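Long-range contacts in uncharacterized protein (Sulfolobus tokodaii, PDB 2PD2), which is of unknown function but belongs to the DsrE/DsrF-like family, whose better-known relatives take part in handling sulfur: residues V3-K8 with I32-H37; L63-E68 with K86-G91; S39-L44 with N69-Q74; D49-I54 with Q80-I85. All blocks are in the same frame, centred on the assembly; numbering follows the deposited sequence.

Overall arrangement
All four contacts belong to one small alpha/beta fold built on a parallel sheet, three copies of which form the assembly. Contact 1 joins strands 2-7 and 31-36 in the middle of the sheet, and contact 2 joins strand 63-67 to strand 86-88, the outermost on that side within the chain; their centres lie about 9 Å apart because strands 31-36 and 63-67 are neighbours. Contacts 3 and 4 pack the connecting segments against one another and against these strands, their centres about 13 Å from each other. Contact 1 closes before the others open, whereas contacts 2, 3 and 4 interleave along the chain, so residues 39-91 are knitted into a single unit. Contacts 1, 2 and 3 also touch the second subunit.

Contact 1. Residues V3-K8 with I32-H37; sequences VVVQIK and IEVVLH
Five main-chain hydrogen bonds zip Val3-Ile7 to Ile32-His37 in parallel register. The straightest runs from Val35 N to Val5 O (2.7 Å, 174° at the hydrogen), with Val5 N donating to Glu33 O at 2.7 Å.

Among the apolar groups, Ile7 CD1 reaches obliquely across to Val34 CG1 at 3.7 Å. Val5 and Ile32 lie alongside each other on the same face, CG2 to CG2 at 3.9 Å.

Polar side chains meet at the strand ends. Gln6 NE2 donates to His37 NE2 (2.9 Å), with amide and imidazole nearly coplanar, 7° apart, so this ring nitrogen is an acceptor. Lys8 CB sits over one face of the ring in a CH-pi contact, 4.0 Å from its centroid. An alanine in place of His37 would probably leave the Gln6 amide less firmly oriented and the Lys8 methylene without its ring face. Tyr105 OH bonds Gln6 OE1, and Ala107 O of the second subunit takes both Gln6 NE2 and Lys8 NZ.

Strands 2-7 and 31-36 form a beta-alpha-beta unit whose crossover, helix 13-26, packs on the face of Val3, Val5 and Ile7; helix 91-100 covers the Gln6 and Val35 face, and strands 104-107 and 63-67 flank the pair.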
loop_
_atom_site.group_PDB
_atom_site.type_symbol
_atom_site.label_atom_id
_atom_site.label_comp_id
_atom_site.label_asym_id
_atom_site.label_seq_id
_atom_site.Cartn_x
_atom_site.Cartn_y
_atom_site.Cartn_z
ATOM N N VAL A 3 2.247 -10.043 -11.577
ATOM C CA VAL A 3 2.238 -9.013 -10.541
ATOM C C VAL A 3 1.562 -7.733 -11.030
ATOM O O VAL A 3 1.917 -7.202 -12.081
ATOM C CB VAL A 3 3.679 -8.637 -10.113
ATOM C CG1 VAL A 3 3.642 -7.663 -8.940
ATOM C CG2 VAL A 3 4.467 -9.896 -9.747
ATOM N N VAL A 4 0.570 -7.257 -10.285
ATOM C CA VAL A 4 -0.084 -6.014 -10.642
ATOM C C VAL A 4 0.468 -4.987 -9.647
ATOM O O VAL A 4 0.288 -5.106 -8.432
ATOM C CB VAL A 4 -1.640 -6.129 -10.566
ATOM C CG1 VAL A 4 -2.091 -6.494 -9.168
ATOM C CG2 VAL A 4 -2.273 -4.826 -11.023
ATOM N N VAL A 5 1.189 -4.008 -10.179
ATOM C CA VAL A 5 1.815 -2.966 -9.377
ATOM C C VAL A 5 1.012 -1.668 -9.359
ATOM O O VAL A 5 0.586 -1.175 -10.398
ATOM C CB VAL A 5 3.215 -2.628 -9.920
ATOM C CG1 VAL A 5 3.858 -1.529 -9.067
ATOM C CG2 VAL A 5 4.088 -3.879 -9.942
ATOM N N GLN A 6 0.831 -1.106 -8.172
ATOM C CA GLN A 6 0.096 0.147 -8.034
ATOM C C GLN A 6 1.023 1.298 -7.651
ATOM O O GLN A 6 1.901 1.137 -6.809
ATOM C CB GLN A 6 -0.977 0.018 -6.950
ATOM C CG GLN A 6 -1.568 1.363 -6.498
ATOM C CD GLN A 6 -2.261 1.264 -5.153
ATOM O OE1 GLN A 6 -1.778 0.581 -4.249
ATOM N NE2 GLN A 6 -3.389 1.955 -5.009
ATOM N N ILE A 7 0.830 2.449 -8.286
ATOM C CA ILE A 7 1.596 3.653 -7.964
ATOM C C ILE A 7 0.562 4.776 -7.952
ATOM O O ILE A 7 -0.119 4.996 -8.952
ATOM C CB ILE A 7 2.674 3.978 -9.020
ATOM C CG1 ILE A 7 3.616 2.788 -9.206
ATOM C CG2 ILE A 7 3.478 5.185 -8.564
ATOM C CD1 ILE A 7 4.722 3.037 -10.223
ATOM N N LYS A 8 0.438 5.477 -6.829
ATOM C CA LYS A 8 -0.560 6.539 -6.721
ATOM C C LYS A 8 -0.024 7.922 -6.357
ATOM O O LYS A 8 -0.678 8.931 -6.623
ATOM C CB LYS A 8 -1.626 6.138 -5.694
ATOM C CG LYS A 8 -1.063 5.758 -4.321
ATOM C CD LYS A 8 -2.176 5.496 -3.298
ATOM C CE LYS A 8 -1.637 4.926 -1.982
ATOM N NZ LYS A 8 -1.269 3.470 -2.067
ATOM N N ILE A 32 4.542 -8.395 -15.506
ATOM C CA ILE A 32 4.193 -7.207 -14.745
ATOM C C ILE A 32 3.300 -6.183 -15.430
ATOM O O ILE A 32 3.509 -5.841 -16.590
ATOM C CB ILE A 32 5.490 -6.476 -14.304
ATOM C CG1 ILE A 32 6.419 -7.454 -13.576
ATOM C CG2 ILE A 32 5.156 -5.287 -13.404
ATOM C CD1 ILE A 32 7.875 -6.997 -13.569
ATOM N N GLU A 33 2.313 -5.694 -14.681
ATOM C CA GLU A 33 1.407 -4.651 -15.146
ATOM C C GLU A 33 1.463 -3.546 -14.097
ATOM O O GLU A 33 1.226 -3.788 -12.915
ATOM C CB GLU A 33 -0.042 -5.133 -15.257
ATOM C CG GLU A 33 -0.986 -3.988 -15.633
ATOM C CD GLU A 33 -2.447 -4.405 -15.727
ATOM O OE1 GLU A 33 -2.720 -5.555 -16.120
ATOM O OE2 GLU A 33 -3.324 -3.570 -15.428
ATOM N N VAL A 34 1.787 -2.338 -14.523
ATOM C CA VAL A 34 1.867 -1.227 -13.593
ATOM C C VAL A 34 0.705 -0.282 -13.828
ATOM O O VAL A 34 0.531 0.242 -14.930
ATOM C CB VAL A 34 3.178 -0.443 -13.760
ATOM C CG1 VAL A 34 3.268 0.633 -12.682
ATOM C CG2 VAL A 34 4.371 -1.391 -13.675
ATOM N N VAL A 35 -0.083 -0.065 -12.785
ATOM C CA VAL A 35 -1.241 0.821 -12.854
ATOM C C VAL A 35 -0.983 2.127 -12.100
ATOM O O VAL A 35 -0.789 2.119 -10.880
ATOM C CB VAL A 35 -2.484 0.150 -12.228
ATOM C CG1 VAL A 35 -3.667 1.130 -12.225
ATOM C CG2 VAL A 35 -2.829 -1.123 -12.989
ATOM N N LEU A 36 -0.982 3.245 -12.821
ATOM C CA LEU A 36 -0.775 4.536 -12.175
ATOM C C LEU A 36 -2.088 5.306 -12.068
ATOM O O LEU A 36 -2.809 5.460 -13.059
ATOM C CB LEU A 36 0.262 5.367 -12.935
ATOM C CG LEU A 36 1.672 4.761 -13.043
ATOM C CD1 LEU A 36 1.721 3.769 -14.205
ATOM C CD2 LEU A 36 2.686 5.861 -13.271
ATOM N N HIS A 37 -2.410 5.758 -10.855
ATOM C CA HIS A 37 -3.620 6.529 -10.638
ATOM C C HIS A 37 -3.393 7.673 -9.660
ATOM O O HIS A 37 -2.273 7.873 -9.168
ATOM C CB HIS A 37 -4.796 5.632 -10.205
ATOM C CG HIS A 37 -4.627 4.975 -8.869
ATOM N ND1 HIS A 37 -5.480 5.215 -7.815
ATOM C CD2 HIS A 37 -3.753 4.032 -8.438
ATOM C CE1 HIS A 37 -5.140 4.453 -6.791
ATOM N NE2 HIS A 37 -4.098 3.723 -7.145
#

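Contact 2. Residues L63-E68 with K86-G91; sequences LIVGCE and KIVTSG
The flat groups that meet here are peptide planes and one carboxylate; neither segment carries a ring. Gly66 N approaches Lys86 O within the carbonyl plane (2.8 Å), while Glu68 N comes almost exactly along the C=O axis of Val88 (2.9 Å, C=O...N 179°). The Glu68 carboxylate sets OE1 against the Ile87 CG2 methyl at 3.8 Å, and its other oxygen, OE2, forms a salt bridge with Arg72.

Two more bonds, from Lys86 N to Ile64 O and from Val88 N to Gly66 O, complete the parallel ladder, although the strand segments splay by 43°. Val65 CG1, anti to its backbone N, is wedged against both Val88 methyls, 3.6 Å from CG1. Near the start of the ladder the Lys86 chain crosses Leu63 at about a right angle, its CD resting 4.0 Å from Leu63 CD1, before NZ turns to Gly84 O.

A close fit marks the far end. Gly91 packs on the Cys67 side chain, where a beta carbon would clash with Cys67 CB. The sulfur accepts a weak hydrogen bond from Gly91 N (SG to N 3.3 Å).

Cys67 is the N-cap of helix 68-73: its side chain caps a backbone N of that helix, while SG, through the weak bond from Gly91 N, also faces the start of helix 91-100, whose N-cap is Ser90. Two helix N-termini close by would probably favour the thiolate. That is consistent with a reactive cysteine of the kind found in sulfur-handling relatives, though no such role is established here.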
loop_
_atom_site.group_PDB
_atom_site.type_symbol
_atom_site.label_atom_id
_atom_site.label_comp_id
_atom_site.label_asym_id
_atom_site.label_seq_id
_atom_site.Cartn_x
_atom_site.Cartn_y
_atom_site.Cartn_z
ATOM N N LEU A 63 3.629 -4.009 -18.948
ATOM C CA LEU A 63 2.403 -3.305 -19.318
ATOM C C LEU A 63 2.210 -2.067 -18.448
ATOM O O LEU A 63 2.073 -2.179 -17.222
ATOM C CB LEU A 63 1.189 -4.238 -19.165
ATOM C CG LEU A 63 -0.196 -3.662 -19.490
ATOM C CD1 LEU A 63 -0.214 -3.145 -20.937
ATOM C CD2 LEU A 63 -1.262 -4.745 -19.292
ATOM N N ILE A 64 2.204 -0.895 -19.076
ATOM C CA ILE A 64 2.031 0.368 -18.353
ATOM C C ILE A 64 0.602 0.856 -18.553
ATOM O O ILE A 64 0.181 1.114 -19.678
ATOM C CB ILE A 64 3.012 1.456 -18.853
ATOM C CG1 ILE A 64 4.459 0.961 -18.726
ATOM C CG2 ILE A 64 2.819 2.734 -18.047
ATOM C CD1 ILE A 64 4.864 0.541 -17.304
ATOM N N VAL A 65 -0.133 0.995 -17.453
ATOM C CA VAL A 65 -1.535 1.397 -17.507
ATOM C C VAL A 65 -1.862 2.673 -16.734
ATOM O O VAL A 65 -1.453 2.840 -15.584
ATOM C CB VAL A 65 -2.429 0.240 -16.974
ATOM C CG1 VAL A 65 -3.867 0.692 -16.834
ATOM C CG2 VAL A 65 -2.347 -0.951 -17.918
ATOM N N GLY A 66 -2.616 3.565 -17.370
ATOM C CA GLY A 66 -3.007 4.807 -16.723
ATOM C C GLY A 66 -4.498 4.842 -16.425
ATOM O O GLY A 66 -5.307 4.345 -17.213
ATOM N N CYS A 67 -4.864 5.429 -15.288
ATOM C CA CYS A 67 -6.263 5.529 -14.874
ATOM C C CYS A 67 -6.996 6.694 -15.546
ATOM O O CYS A 67 -6.575 7.844 -15.433
ATOM C CB CYS A 67 -6.340 5.689 -13.351
ATOM S SG CYS A 67 -7.980 6.145 -12.727
ATOM N N GLU A 68 -8.095 6.389 -16.233
ATOM C CA GLU A 68 -8.896 7.409 -16.921
ATOM C C GLU A 68 -9.477 8.427 -15.939
ATOM O O GLU A 68 -9.476 9.626 -16.213
ATOM C CB GLU A 68 -10.031 6.742 -17.708
ATOM C CG GLU A 68 -11.063 7.692 -18.313
ATOM C CD GLU A 68 -10.523 8.503 -19.471
ATOM O OE1 GLU A 68 -9.935 7.906 -20.396
ATOM O OE2 GLU A 68 -10.697 9.740 -19.464
ATOM N N LYS A 86 -1.513 2.125 -22.127
ATOM C CA LYS A 86 -2.882 1.617 -22.146
ATOM C C LYS A 86 -3.627 2.369 -21.056
ATOM O O LYS A 86 -3.020 2.826 -20.091
ATOM C CB LYS A 86 -2.934 0.111 -21.868
ATOM C CG LYS A 86 -2.614 -0.753 -23.079
ATOM C CD LYS A 86 -1.238 -0.414 -23.625
ATOM C CE LYS A 86 -0.793 -1.393 -24.679
ATOM N NZ LYS A 86 0.550 -1.014 -25.195
ATOM N N ILE A 87 -4.935 2.510 -21.227
ATOM C CA ILE A 87 -5.770 3.218 -20.269
ATOM C C ILE A 87 -6.936 2.335 -19.836
ATOM O O ILE A 87 -7.467 1.574 -20.637
ATOM C CB ILE A 87 -6.353 4.501 -20.905
ATOM C CG1 ILE A 87 -5.222 5.475 -21.241
ATOM C CG2 ILE A 87 -7.359 5.140 -19.971
ATOM C CD1 ILE A 87 -5.662 6.629 -22.119
ATOM N N VAL A 88 -7.321 2.428 -18.566
ATOM C CA VAL A 88 -8.461 1.671 -18.065
ATOM C C VAL A 88 -9.437 2.682 -17.488
ATOM O O VAL A 88 -9.044 3.793 -17.122
ATOM C CB VAL A 88 -8.064 0.642 -16.972
ATOM C CG1 VAL A 88 -7.173 -0.422 -17.577
ATOM C CG2 VAL A 88 -7.368 1.340 -15.803
ATOM N N THR A 89 -10.710 2.310 -17.423
ATOM C CA THR A 89 -11.733 3.211 -16.909
ATOM C C THR A 89 -11.439 3.632 -15.474
ATOM O O THR A 89 -11.637 4.793 -15.102
ATOM C CB THR A 89 -13.141 2.556 -16.967
ATOM O OG1 THR A 89 -13.167 1.396 -16.128
ATOM C CG2 THR A 89 -13.480 2.138 -18.391
ATOM N N SER A 90 -10.956 2.685 -14.677
ATOM C CA SER A 90 -10.635 2.935 -13.278
ATOM C C SER A 90 -9.358 2.201 -12.895
ATOM O O SER A 90 -9.239 0.993 -13.101
ATOM C CB SER A 90 -11.794 2.459 -12.395
ATOM O OG SER A 90 -11.447 2.460 -11.025
ATOM N N GLY A 91 -8.399 2.937 -12.349
ATOM C CA GLY A 91 -7.148 2.329 -11.943
ATOM C C GLY A 91 -7.369 1.357 -10.805
ATOM O O GLY A 91 -6.816 0.257 -10.804
#

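Contact 3. Residues S39-L44 with N69-Q74; sequences SAIKAL and NSIRSQ
Residues 39-44 run as a 3-10 helical segment, held by bonds such as Lys42 N to Ser39 O, and come up beside helix 68-73, the backbones nearest at Ile41 and Ile71 with their CA atoms 6.4 Å apart. Ile41 does most of the work. Its CG1 lies anti to the backbone N (chi1 -170°), which sends that branch across Ile71 at about a right angle, CG1 to CG1 at 3.6 Å. The CG2 methyl takes the crowded position between N and the carbonyl carbon and from there packs on Gln74 CG, also at 3.6 Å. Between the two branches, Ile41 CB looks onto Ser70 CB at 4.1 Å. A glycine in place of Ile41 would remove both branches, and the 3-10 segment would probably lose most of its apolar grip on the helix.

Gln74, just past the helix, bends at chi2 (-67°) so that its amide lies across the Lys42 chain, OE1 sitting 3.5 Å from Lys42 CD. One water links the polar ends, donating to Gln74 OE1 (2.7 Å) and accepting from Lys42 NZ (3.1 Å). Lys42 also makes a cation-pi contact with Phe10.

Ser70 OG is bonded to Gln38 N, tying the helix to the loop just after strand 31-36. The 3-10 segment sits against helix 13-26 through Ala40 and Ala43, and Ile41 CD1 reaches Gly66 of strand 63-67.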
loop_
_atom_site.group_PDB
_atom_site.type_symbol
_atom_site.label_atom_id
_atom_site.label_comp_id
_atom_site.label_asym_id
_atom_site.label_seq_id
_atom_site.Cartn_x
_atom_site.Cartn_y
_atom_site.Cartn_z
ATOM N N SER A 39 -2.486 11.212 -8.364
ATOM C CA SER A 39 -1.490 12.131 -8.916
ATOM C C SER A 39 -0.363 11.491 -9.711
ATOM O O SER A 39 0.277 12.150 -10.534
ATOM C CB SER A 39 -0.887 12.997 -7.803
ATOM O OG SER A 39 -0.104 12.221 -6.919
ATOM N N ALA A 40 -0.116 10.207 -9.484
ATOM C CA ALA A 40 0.964 9.532 -10.190
ATOM C C ALA A 40 0.746 9.502 -11.708
ATOM O O ALA A 40 1.692 9.318 -12.472
ATOM C CB ALA A 40 1.144 8.106 -9.637
ATOM N N ILE A 41 -0.493 9.698 -12.149
ATOM C CA ILE A 41 -0.785 9.680 -13.583
ATOM C C ILE A 41 0.083 10.699 -14.337
ATOM O O ILE A 41 0.397 10.517 -15.516
ATOM C CB ILE A 41 -2.283 10.001 -13.858
ATOM C CG1 ILE A 41 -2.621 9.743 -15.326
ATOM C CG2 ILE A 41 -2.578 11.462 -13.526
ATOM C CD1 ILE A 41 -2.572 8.278 -15.712
ATOM N N LYS A 42 0.480 11.766 -13.651
ATOM C CA LYS A 42 1.287 12.798 -14.286
ATOM C C LYS A 42 2.620 12.272 -14.798
ATOM O O LYS A 42 3.231 12.870 -15.684
ATOM C CB LYS A 42 1.513 13.964 -13.323
ATOM C CG LYS A 42 0.242 14.738 -13.010
ATOM C CD LYS A 42 0.506 15.924 -12.096
ATOM C CE LYS A 42 0.930 15.489 -10.704
ATOM N NZ LYS A 42 1.232 16.677 -9.845
ATOM N N ALA A 43 3.066 11.145 -14.254
ATOM C CA ALA A 43 4.327 10.572 -14.686
ATOM C C ALA A 43 4.234 10.024 -16.104
ATOM O O ALA A 43 5.259 9.756 -16.728
ATOM C CB ALA A 43 4.771 9.465 -13.724
ATOM N N LEU A 44 3.018 9.860 -16.622
ATOM C CA LEU A 44 2.854 9.335 -17.979
ATOM C C LEU A 44 2.764 10.431 -19.043
ATOM O O LEU A 44 2.473 10.152 -20.205
ATOM C CB LEU A 44 1.610 8.433 -18.066
ATOM C CG LEU A 44 1.579 7.243 -17.103
ATOM C CD1 LEU A 44 0.341 6.404 -17.361
ATOM C CD2 LEU A 44 2.833 6.406 -17.276
ATOM N N ASN A 69 -9.981 7.956 -14.801
ATOM C CA ASN A 69 -10.534 8.871 -13.804
ATOM C C ASN A 69 -9.476 9.873 -13.375
ATOM O O ASN A 69 -9.756 11.062 -13.211
ATOM C CB ASN A 69 -11.031 8.119 -12.565
ATOM C CG ASN A 69 -12.324 7.374 -12.815
ATOM O OD1 ASN A 69 -13.234 7.887 -13.475
ATOM N ND2 ASN A 69 -12.426 6.167 -12.274
ATOM N N SER A 70 -8.255 9.380 -13.192
ATOM C CA SER A 70 -7.143 10.223 -12.767
ATOM C C SER A 70 -6.705 11.173 -13.881
ATOM O O SER A 70 -6.377 12.332 -13.622
ATOM C CB SER A 70 -5.978 9.341 -12.317
ATOM O OG SER A 70 -6.375 8.529 -11.224
ATOM N N ILE A 71 -6.685 10.683 -15.117
ATOM C CA ILE A 71 -6.327 11.535 -16.248
ATOM C C ILE A 71 -7.304 12.710 -16.276
ATOM O O ILE A 71 -6.895 13.856 -16.444
ATOM C CB ILE A 71 -6.426 10.769 -17.589
ATOM C CG1 ILE A 71 -5.275 9.773 -17.695
ATOM C CG2 ILE A 71 -6.417 11.749 -18.770
ATOM C CD1 ILE A 71 -5.385 8.851 -18.891
ATOM N N ARG A 72 -8.592 12.420 -16.093
ATOM C CA ARG A 72 -9.627 13.457 -16.109
ATOM C C ARG A 72 -9.535 14.451 -14.958
ATOM O O ARG A 72 -9.661 15.657 -15.166
ATOM C CB ARG A 72 -11.021 12.821 -16.109
ATOM C CG ARG A 72 -11.356 12.044 -17.374
ATOM C CD ARG A 72 -12.753 11.434 -17.292
ATOM N NE ARG A 72 -13.115 10.701 -18.504
ATOM C CZ ARG A 72 -14.309 10.154 -18.720
ATOM N NH1 ARG A 72 -15.263 10.255 -17.803
ATOM N NH2 ARG A 72 -14.552 9.508 -19.852
ATOM N N SER A 73 -9.323 13.954 -13.743
ATOM C CA SER A 73 -9.225 14.837 -12.584
ATOM C C SER A 73 -7.958 15.702 -12.601
ATOM O O SER A 73 -7.913 16.751 -11.963
ATOM C CB SER A 73 -9.289 14.020 -11.287
ATOM O OG SER A 73 -8.209 13.109 -11.196
ATOM N N GLN A 74 -6.932 15.265 -13.325
ATOM C CA GLN A 74 -5.690 16.031 -13.423
ATOM C C GLN A 74 -5.723 16.919 -14.669
ATOM O O GLN A 74 -4.726 17.547 -15.026
ATOM C CB GLN A 74 -4.485 15.089 -13.499
ATOM C CG GLN A 74 -4.139 14.375 -12.190
ATOM C CD GLN A 74 -3.651 15.332 -11.124
ATOM O OE1 GLN A 74 -2.931 16.290 -11.415
ATOM N NE2 GLN A 74 -4.026 15.072 -9.881
HETATM O O HOH W 1 -1.538 18.008 -9.851
#

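Contact 4. Residues D49-I54 with Q80-I85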
loop_
_atom_site.group_PDB
_atom_site.type_symbol
_atom_site.label_atom_id
_atom_site.label_comp_id
_atom_site.label_asym_id
_atom_site.label_seq_id
_atom_site.Cartn_x
_atom_site.Cartn_y
_atom_site.Cartn_z
ATOM N N ASP A 49 9.512 13.775 -16.409
ATOM C CA ASP A 49 10.920 13.569 -16.096
ATOM C C ASP A 49 11.282 12.083 -16.050
ATOM O O ASP A 49 12.452 11.723 -16.165
ATOM C CB ASP A 49 11.282 14.225 -14.755
ATOM C CG ASP A 49 11.201 15.742 -14.804
ATOM O OD1 ASP A 49 11.551 16.325 -15.851
ATOM O OD2 ASP A 49 10.801 16.357 -13.794
ATOM N N THR A 50 10.288 11.217 -15.883
ATOM C CA THR A 50 10.562 9.783 -15.836
ATOM C C THR A 50 10.219 9.070 -17.146
ATOM O O THR A 50 10.198 7.838 -17.198
ATOM C CB THR A 50 9.783 9.086 -14.690
ATOM O OG1 THR A 50 8.404 9.471 -14.743
ATOM C CG2 THR A 50 10.375 9.449 -13.328
ATOM N N ARG A 51 9.965 9.835 -18.203
ATOM C CA ARG A 51 9.614 9.233 -19.485
ATOM C C ARG A 51 10.582 8.148 -19.957
ATOM O O ARG A 51 10.156 7.058 -20.349
ATOM C CB ARG A 51 9.479 10.305 -20.575
ATOM C CG ARG A 51 9.208 9.713 -21.956
ATOM C CD ARG A 51 8.713 10.743 -22.963
ATOM N NE ARG A 51 8.469 10.131 -24.270
ATOM C CZ ARG A 51 7.902 10.759 -25.297
ATOM N NH1 ARG A 51 7.515 12.018 -25.172
ATOM N NH2 ARG A 51 7.735 10.130 -26.454
ATOM N N SER A 52 11.878 8.432 -19.916
ATOM C CA SER A 52 12.865 7.455 -20.369
ATOM C C SER A 52 12.806 6.158 -19.568
ATOM O O SER A 52 13.029 5.074 -20.107
ATOM C CB SER A 52 14.274 8.054 -20.310
ATOM O OG SER A 52 14.639 8.381 -18.983
ATOM N N ILE A 53 12.501 6.262 -18.280
ATOM C CA ILE A 53 12.410 5.069 -17.451
ATOM C C ILE A 53 11.156 4.277 -17.839
ATOM O O ILE A 53 11.194 3.051 -17.959
ATOM C CB ILE A 53 12.362 5.444 -15.956
ATOM C CG1 ILE A 53 13.650 6.187 -15.577
ATOM C CG2 ILE A 53 12.192 4.193 -15.113
ATOM C CD1 ILE A 53 13.719 6.636 -14.125
ATOM N N ILE A 54 10.047 4.980 -18.036
ATOM C CA ILE A 54 8.797 4.338 -18.432
ATOM C C ILE A 54 8.973 3.622 -19.775
ATOM O O ILE A 54 8.510 2.497 -19.963
ATOM C CB ILE A 54 7.673 5.381 -18.548
ATOM C CG1 ILE A 54 7.303 5.878 -17.149
ATOM C CG2 ILE A 54 6.454 4.785 -19.253
ATOM C CD1 ILE A 54 6.376 7.055 -17.158
ATOM N N GLN A 80 -1.530 14.001 -24.713
ATOM C CA GLN A 80 -0.358 14.412 -23.947
ATOM C C GLN A 80 0.411 13.277 -23.283
ATOM O O GLN A 80 1.496 13.488 -22.743
ATOM C CB GLN A 80 -0.794 15.424 -22.883
ATOM C CG GLN A 80 -1.821 16.442 -23.385
ATOM C CD GLN A 80 -2.303 17.395 -22.297
ATOM O OE1 GLN A 80 -2.654 16.973 -21.196
ATOM N NE2 GLN A 80 -2.331 18.684 -22.610
ATOM N N LEU A 81 -0.142 12.074 -23.325
ATOM C CA LEU A 81 0.500 10.928 -22.695
ATOM C C LEU A 81 1.511 10.220 -23.593
ATOM O O LEU A 81 1.465 10.337 -24.818
ATOM C CB LEU A 81 -0.570 9.937 -22.234
ATOM C CG LEU A 81 -1.616 10.573 -21.313
ATOM C CD1 LEU A 81 -2.739 9.591 -21.053
ATOM C CD2 LEU A 81 -0.958 11.017 -20.012
ATOM N N ILE A 82 2.434 9.499 -22.965
ATOM C CA ILE A 82 3.449 8.747 -23.692
ATOM C C ILE A 82 2.768 7.731 -24.612
ATOM O O ILE A 82 1.848 7.027 -24.199
ATOM C CB ILE A 82 4.375 7.996 -22.708
ATOM C CG1 ILE A 82 5.185 9.011 -21.891
ATOM C CG2 ILE A 82 5.289 7.040 -23.471
ATOM C CD1 ILE A 82 5.921 8.403 -20.701
ATOM N N PRO A 83 3.203 7.653 -25.881
ATOM C CA PRO A 83 2.599 6.703 -26.821
ATOM C C PRO A 83 2.816 5.257 -26.390
ATOM O O PRO A 83 3.893 4.900 -25.925
ATOM C CB PRO A 83 3.310 7.021 -28.136
ATOM C CG PRO A 83 3.621 8.491 -28.003
ATOM C CD PRO A 83 4.121 8.570 -26.580
ATOM N N GLY A 84 1.792 4.424 -26.545
ATOM C CA GLY A 84 1.932 3.031 -26.158
ATOM C C GLY A 84 1.415 2.754 -24.760
ATOM O O GLY A 84 1.548 1.644 -24.240
ATOM N N ILE A 85 0.833 3.775 -24.144
ATOM C CA ILE A 85 0.271 3.655 -22.807
ATOM C C ILE A 85 -1.161 3.131 -22.921
ATOM O O ILE A 85 -1.937 3.628 -23.732
ATOM C CB ILE A 85 0.219 5.044 -22.099
ATOM C CG1 ILE A 85 1.626 5.486 -21.686
ATOM C CG2 ILE A 85 -0.720 4.997 -20.910
ATOM C CD1 ILE A 85 2.359 4.499 -20.835
#
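Thr50 O, at the N-cap of helix 51-59, is gripped by two N-H groups: Ile54 N at 3.0 Å, and Ile53 N in a weaker bond of the same length. Arg51 is the best-tethered side chain, NE in a salt bridge to Glu55 and NH1 bonded to Lys46 O.

The contact itself is apolar. Ile82 points its CD1 methyl into the angle between Arg51 and Ile54. Arg51 CG is anti to its backbone N (chi1 176°) and the chain stays extended to NE, so its methylenes slide past Ile82 in the opposite direction, CG lying 3.8 Å from Ile82 CD1. The guanidinium goes further, NH2 3.9 Å from Pro83 CD. Ile54 meets the same methyl obliquely, its CD1 3.8 Å from Ile82 CD1, while its CG2 lies loosely near Ile85 CD1.

Ile82-Ile85 form a type II turn, with Gly84 in the left-handed position (phi 95°), where a side chain would jam against the preceding carbonyl.

Ile82 is also bonded through its backbone to Leu44, so the loop leading to strand 86-88 packs against both residues 39-44 and helix 51-59, which also touch each other. Thr50 and Ile53 lean on helix 13-26, and Ile85 packs on Ile64 of strand 63-67.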